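Local atomic coordinates of CCMAN5 (Cellulosimicrobium cellulans, PDB entry 2XSG), a protein that hydrolyses alpha-mannosides as a bacterial family 92 glycosyl hydrolase, a mannosidase that enables mannose-6-phosphate modification of yeast-produced lysosomal enzymes. Residues D296-T299 and A300-P303; Q308-F311 and Y312-Y316. All coordinates share one frame; numbering follows the deposited sequence.

Interaction 1. Residues D296-T299 and A300-P303; sequences DAST and ATDP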
ATOM      1  N   ASP A 296     -22.576  10.857   2.177  1.00 14.53           N
ATOM      2  CA  ASP A 296     -23.359  12.014   2.535  1.00 14.69           C
ATOM      3  C   ASP A 296     -22.791  12.441   3.890  1.00 13.99           C
ATOM      4  O   ASP A 296     -22.956  11.741   4.886  1.00 13.80           O
ATOM      5  CB  ASP A 296     -24.848  11.608   2.605  1.00 15.56           C
ATOM      6  CG  ASP A 296     -25.739  12.671   3.254  1.00 18.32           C
ATOM      7  OD1 ASP A 296     -25.264  13.785   3.565  1.00 22.17           O
ATOM      8  OD2 ASP A 296     -26.939  12.383   3.462  1.00 23.05           O
ATOM      9  N   ALA A 297     -22.081  13.565   3.910  1.00 13.33           N
ATOM     10  CA  ALA A 297     -21.417  14.051   5.128  1.00 12.88           C
ATOM     11  C   ALA A 297     -21.915  15.450   5.503  1.00 12.51           C
ATOM     12  O   ALA A 297     -21.610  16.413   4.819  1.00 12.16           O
ATOM     13  CB  ALA A 297     -19.915  14.063   4.937  1.00 12.83           C
ATOM     14  N   SER A 298     -22.674  15.546   6.594  1.00 12.18           N
ATOM     15  CA  SER A 298     -23.229  16.821   7.067  1.00 11.58           C
ATOM     16  C   SER A 298     -22.139  17.780   7.517  1.00 10.89           C
ATOM     17  O   SER A 298     -21.013  17.370   7.814  1.00 10.79           O
ATOM     18  CB  SER A 298     -24.168  16.588   8.264  1.00 12.12           C
ATOM     19  OG  SER A 298     -23.439  16.049   9.378  1.00 11.93           O
ATOM     20  N   THR A 299     -22.498  19.057   7.596  1.00  9.75           N
ATOM     21  CA  THR A 299     -21.687  20.075   8.258  1.00  9.13           C
ATOM     22  C   THR A 299     -21.268  19.637   9.652  1.00  7.80           C
ATOM     23  O   THR A 299     -20.151  19.892  10.065  1.00  7.49           O
ATOM     24  CB  THR A 299     -22.491  21.397   8.399  1.00  9.50           C
ATOM     25  OG1 THR A 299     -22.842  21.865   7.095  1.00 11.95           O
ATOM     26  CG2 THR A 299     -21.679  22.468   9.128  1.00 10.01           C
ATOM     27  N   ALA A 300     -22.176  18.991  10.380  1.00  7.20           N
ATOM     28  CA  ALA A 300     -21.915  18.605  11.772  1.00  7.00           C
ATOM     29  C   ALA A 300     -20.664  17.722  11.951  1.00  6.44           C
ATOM     30  O   ALA A 300     -19.872  17.921  12.886  1.00  6.44           O
ATOM     31  CB  ALA A 300     -23.167  17.924  12.389  1.00  7.01           C
ATOM     32  N   THR A 301     -20.492  16.758  11.053  1.00  6.30           N
ATOM     33  CA  THR A 301     -19.380  15.813  11.130  1.00  6.08           C
ATOM     34  C   THR A 301     -18.162  16.267  10.291  1.00  6.35           C
ATOM     35  O   THR A 301     -17.038  15.864  10.552  1.00  5.55           O
ATOM     36  CB  THR A 301     -19.845  14.394  10.701  1.00  6.20           C
ATOM     37  OG1 THR A 301     -18.892  13.432  11.143  1.00  7.30           O
ATOM     38  CG2 THR A 301     -20.027  14.285   9.180  1.00  5.36           C
ATOM     39  N   ASP A 302     -18.404  17.117   9.293  1.00  6.41           N
ATOM     40  CA  ASP A 302     -17.358  17.574   8.372  1.00  6.93           C
ATOM     41  C   ASP A 302     -17.599  19.038   8.021  1.00  7.41           C
ATOM     42  O   ASP A 302     -18.007  19.344   6.904  1.00  7.38           O
ATOM     43  CB  ASP A 302     -17.403  16.712   7.106  1.00  6.88           C
ATOM     44  CG  ASP A 302     -16.242  16.966   6.158  1.00  6.45           C
ATOM     45  OD1 ASP A 302     -15.240  17.612   6.532  1.00  4.92           O
ATOM     46  OD2 ASP A 302     -16.350  16.490   5.009  1.00  8.48           O
ATOM     47  N   PRO A 303     -17.372  19.957   8.984  1.00  8.19           N
ATOM     48  CA  PRO A 303     -17.714  21.368   8.737  1.00  7.98           C
ATOM     49  C   PRO A 303     -16.944  22.020   7.567  1.00  8.42           C
ATOM     50  O   PRO A 303     -17.488  22.896   6.895  1.00  8.37           O
ATOM     51  CB  PRO A 303     -17.380  22.061  10.061  1.00  8.73           C
ATOM     52  CG  PRO A 303     -16.522  21.122  10.821  1.00  7.97           C
ATOM     53  CD  PRO A 303     -16.773  19.743  10.322  1.00  8.03           C
TER
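The carbonyl oxygen of Ser-298 is gripped by two backbone amides of the residues that follow it. The stronger bond comes from Asp-302 N, 3.0 Å from Ser-298 O, with the donor in the carbonyl plane and a C=O...N angle of 160°. A weak second one comes from Thr-301 N, which lies 3.3 Å from the same Ser-298 O. Together they close a single turn of the chain, with Thr-299 and Ala-300 at helical backbone angles, before Asp-302 swings the chain out of that path. The side chain of Ser-298 doubles back over its own turn: chi1 of 64° sets OG between the backbone N and the carbonyl carbon, and a weak bond runs to Ser-298 OG from Thr-301 N at 3.5 Å. The hydroxyl of Ser-298 has a stronger partner in the carboxylate of Asp-695. Close packing surrounds these bonds. Thr-301 turns its methyl inward, CG2 standing 3.5 Å from Ser-298 O, which leaves OG1 to bond with Phe-693 O and Arg-612. Ala-297 CB rests against Asp-302 CB at 4.2 Å, while the proline ring carries its CD to within 3.4 Å of Thr-299 O. Pro-303 N has no hydrogen to give that oxygen, so the helical bonding pattern cannot be carried on there. The Asp-302 carboxylate faces onward instead, accepting from the amides of Leu-307 and Gln-308 at the start of helix 306-318. The turn thus links edge strand 293-296, paired with 696-700, to that helix, while Ala-300 and Pro-303 lean on the loop at Ser-715 and Glu-716.

Interaction 2. Residues Q308-F311 and Y312-Y316; sequences QRLF and YTHLY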
ATOM      1  N   GLN A 308     -14.315  14.564   3.951  1.00  6.14           N
ATOM      2  CA  GLN A 308     -14.783  13.891   2.729  1.00  7.75           C
ATOM      3  C   GLN A 308     -13.655  13.805   1.672  1.00  7.41           C
ATOM      4  O   GLN A 308     -13.498  12.776   0.993  1.00  6.91           O
ATOM      5  CB  GLN A 308     -16.070  14.569   2.194  1.00  7.97           C
ATOM      6  CG  GLN A 308     -16.431  14.315   0.748  1.00 12.64           C
ATOM      7  CD  GLN A 308     -17.953  14.273   0.487  1.00 17.89           C
ATOM      8  OE1 GLN A 308     -18.757  14.786   1.278  1.00 21.22           O
ATOM      9  NE2 GLN A 308     -18.341  13.650  -0.615  1.00 17.12           N
ATOM     10  N   ARG A 309     -12.868  14.878   1.550  1.00  7.00           N
ATOM     11  CA  ARG A 309     -11.718  14.869   0.643  1.00  7.83           C
ATOM     12  C   ARG A 309     -10.669  13.843   1.097  1.00  7.44           C
ATOM     13  O   ARG A 309     -10.079  13.120   0.278  1.00  7.58           O
ATOM     14  CB  ARG A 309     -11.097  16.258   0.558  1.00  7.75           C
ATOM     15  CG  ARG A 309     -11.839  17.204  -0.353  1.00 10.70           C
ATOM     16  CD  ARG A 309     -11.607  18.641   0.067  1.00 14.19           C
ATOM     17  NE  ARG A 309     -11.796  19.569  -1.037  1.00 18.44           N
ATOM     18  CZ  ARG A 309     -12.969  20.052  -1.438  1.00 22.18           C
ATOM     19  NH1 ARG A 309     -14.106  19.691  -0.836  1.00 25.79           N
ATOM     20  NH2 ARG A 309     -13.010  20.896  -2.459  1.00 22.93           N
ATOM     21  N   LEU A 310     -10.448  13.788   2.409  1.00  7.39           N
ATOM     22  CA  LEU A 310      -9.533  12.827   3.001  1.00  6.95           C
ATOM     23  C   LEU A 310     -10.001  11.421   2.701  1.00  6.71           C
ATOM     24  O   LEU A 310      -9.209  10.598   2.259  1.00  7.42           O
ATOM     25  CB  LEU A 310      -9.436  13.000   4.508  1.00  6.96           C
ATOM     26  CG  LEU A 310      -8.271  13.767   5.074  1.00  7.38           C
ATOM     27  CD1 LEU A 310      -8.449  13.814   6.600  1.00  8.36           C
ATOM     28  CD2 LEU A 310      -6.903  13.150   4.673  1.00  6.47           C
ATOM     29  N   PHE A 311     -11.290  11.141   2.914  1.00  6.10           N
ATOM     30  CA  PHE A 311     -11.820   9.835   2.540  1.00  5.21           C
ATOM     31  C   PHE A 311     -11.504   9.454   1.084  1.00  5.13           C
ATOM     32  O   PHE A 311     -10.946   8.371   0.830  1.00  4.80           O
ATOM     33  CB  PHE A 311     -13.323   9.737   2.801  1.00  4.65           C
ATOM     34  CG  PHE A 311     -13.897   8.421   2.435  1.00  3.99           C
ATOM     35  CD1 PHE A 311     -13.802   7.342   3.310  1.00  4.38           C
ATOM     36  CD2 PHE A 311     -14.496   8.229   1.195  1.00  2.00           C
ATOM     37  CE1 PHE A 311     -14.303   6.110   2.953  1.00  2.98           C
ATOM     38  CE2 PHE A 311     -14.991   6.991   0.830  1.00  3.04           C
ATOM     39  CZ  PHE A 311     -14.902   5.929   1.716  1.00  4.18           C
ATOM     40  N   TYR A 312     -11.877  10.318   0.136  1.00  4.62           N
ATOM     41  CA  TYR A 312     -11.722   9.988  -1.288  1.00  4.28           C
ATOM     42  C   TYR A 312     -10.255   9.903  -1.740  1.00  4.25           C
ATOM     43  O   TYR A 312      -9.922   9.107  -2.625  1.00  4.02           O
ATOM     44  CB  TYR A 312     -12.598  10.864  -2.209  1.00  4.30           C
ATOM     45  CG  TYR A 312     -14.054  10.417  -2.146  1.00  4.79           C
ATOM     46  CD1 TYR A 312     -14.466   9.202  -2.737  1.00  4.94           C
ATOM     47  CD2 TYR A 312     -15.002  11.169  -1.472  1.00  3.40           C
ATOM     48  CE1 TYR A 312     -15.783   8.777  -2.651  1.00  2.64           C
ATOM     49  CE2 TYR A 312     -16.324  10.756  -1.380  1.00  3.53           C
ATOM     50  CZ  TYR A 312     -16.703   9.544  -1.961  1.00  3.02           C
ATOM     51  OH  TYR A 312     -18.005   9.138  -1.870  1.00  2.10           O
ATOM     52  N   THR A 313      -9.403  10.711  -1.120  1.00  3.99           N
ATOM     53  CA  THR A 313      -7.969  10.659  -1.350  1.00  3.87           C
ATOM     54  C   THR A 313      -7.433   9.282  -0.926  1.00  4.37           C
ATOM     55  O   THR A 313      -6.653   8.658  -1.654  1.00  3.58           O
ATOM     56  CB  THR A 313      -7.234  11.789  -0.590  1.00  4.61           C
ATOM     57  OG1 THR A 313      -7.688  13.072  -1.062  1.00  2.83           O
ATOM     58  CG2 THR A 313      -5.709  11.666  -0.763  1.00  3.47           C
ATOM     59  N   HIS A 314      -7.861   8.807   0.241  1.00  3.68           N
ATOM     60  CA  HIS A 314      -7.395   7.510   0.726  1.00  4.29           C
ATOM     61  C   HIS A 314      -8.086   6.335   0.028  1.00  4.18           C
ATOM     62  O   HIS A 314      -7.478   5.258  -0.141  1.00  4.46           O
ATOM     63  CB  HIS A 314      -7.464   7.410   2.255  1.00  3.78           C
ATOM     64  CG  HIS A 314      -6.525   8.351   2.945  1.00  4.89           C
ATOM     65  ND1 HIS A 314      -5.172   8.363   2.694  1.00  6.14           N
ATOM     66  CD2 HIS A 314      -6.746   9.331   3.853  1.00  2.94           C
ATOM     67  CE1 HIS A 314      -4.596   9.300   3.421  1.00  3.28           C
ATOM     68  NE2 HIS A 314      -5.527   9.893   4.144  1.00  4.88           N
ATOM     69  N   LEU A 315      -9.331   6.525  -0.406  1.00  3.33           N
ATOM     70  CA  LEU A 315      -9.934   5.515  -1.275  1.00  3.00           C
ATOM     71  C   LEU A 315      -9.102   5.386  -2.571  1.00  3.01           C
ATOM     72  O   LEU A 315      -8.804   4.262  -3.038  1.00  2.44           O
ATOM     73  CB  LEU A 315     -11.401   5.832  -1.586  1.00  2.86           C
ATOM     74  CG  LEU A 315     -12.272   4.752  -2.238  1.00  2.78           C
ATOM     75  CD1 LEU A 315     -12.434   3.507  -1.342  1.00  4.34           C
ATOM     76  CD2 LEU A 315     -13.644   5.295  -2.630  1.00  3.53           C
ATOM     77  N   TYR A 316      -8.707   6.529  -3.137  1.00  2.52           N
ATOM     78  CA  TYR A 316      -7.828   6.535  -4.314  1.00  2.15           C
ATOM     79  C   TYR A 316      -6.544   5.714  -4.047  1.00  2.52           C
ATOM     80  O   TYR A 316      -6.164   4.877  -4.839  1.00  2.00           O
ATOM     81  CB  TYR A 316      -7.534   7.977  -4.741  1.00  2.39           C
ATOM     82  CG  TYR A 316      -6.359   8.170  -5.678  1.00  2.59           C
ATOM     83  CD1 TYR A 316      -6.504   8.031  -7.064  1.00  3.52           C
ATOM     84  CD2 TYR A 316      -5.106   8.513  -5.182  1.00  2.02           C
ATOM     85  CE1 TYR A 316      -5.407   8.214  -7.931  1.00  4.17           C
ATOM     86  CE2 TYR A 316      -4.016   8.692  -6.032  1.00  4.06           C
ATOM     87  CZ  TYR A 316      -4.171   8.546  -7.403  1.00  3.51           C
ATOM     88  OH  TYR A 316      -3.086   8.734  -8.242  1.00  2.98           O
TER
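Phe-311 and Tyr-312, neighbours in sequence, form a T-shaped pair: the phenyl edge meets the phenol face, with planes at 89° and centroids 5.1 Å apart. Phe-311 CD2 stands over the centre of the tyrosine ring, 3.8 Å above its plane. The torsions make this possible, since Phe-311 CG is anti to its backbone N (chi1 -180°) whereas Tyr-312 CG lies beside its own N, bringing together two side chains that leave the helix in different directions. Gln-308, one turn back, runs alongside Tyr-312 with its amide inclined 34° to the ring, NE2 approaching Tyr-312 CE2 to 3.6 Å. At the far end of the ring, Tyr-312 OH is hydrogen-bonded to Val-293 O. Replacing Tyr-312 by an alanine would probably deprive the Phe-311 edge of the face it meets and leave Val-293 O without its phenol partner. Leu-315 lies beside Phe-311, its CD2 4.1 Å from Phe-311 CE2, and Leu-310 CD2 similarly packs by His-314 NE2. Thr-313 bonds twice to Arg-309 O, its OG1 at 2.7 Å and its N at 2.9 Å, from opposite faces of the carbonyl plane; OG1 also meets Asp-14 N. All this belongs to helix 306-318, packed largely in the interior against strand 293-296, where Phe-311 touches Val-293 and Ile-295, and helix 665-675, where Phe-311 and Leu-315 pack on Val-671 and His-314 ND1 bonds to Ser-667.

In the fold
The two interactions come in series along the chain, the loop turn of 296-303 first and then the helix turns of 308-316, with centres about 15 Å apart. They meet directly: the Asp-302 carboxylate joins the turn to the helix, and Ala-297 CB packs on Gln-308 OE1. Interaction 1 is partly buried, its centre about 28 Å from the centre of the chain; interaction 2 is buried, about 14 Å from it. Both fall within the family 92 catalytic domain. The path from strand 293-296 through the turn into helix 306-318 brings the helix back against that same strand, an example of a short connection tied by hydrogen bonding to the start of the helix it leads into.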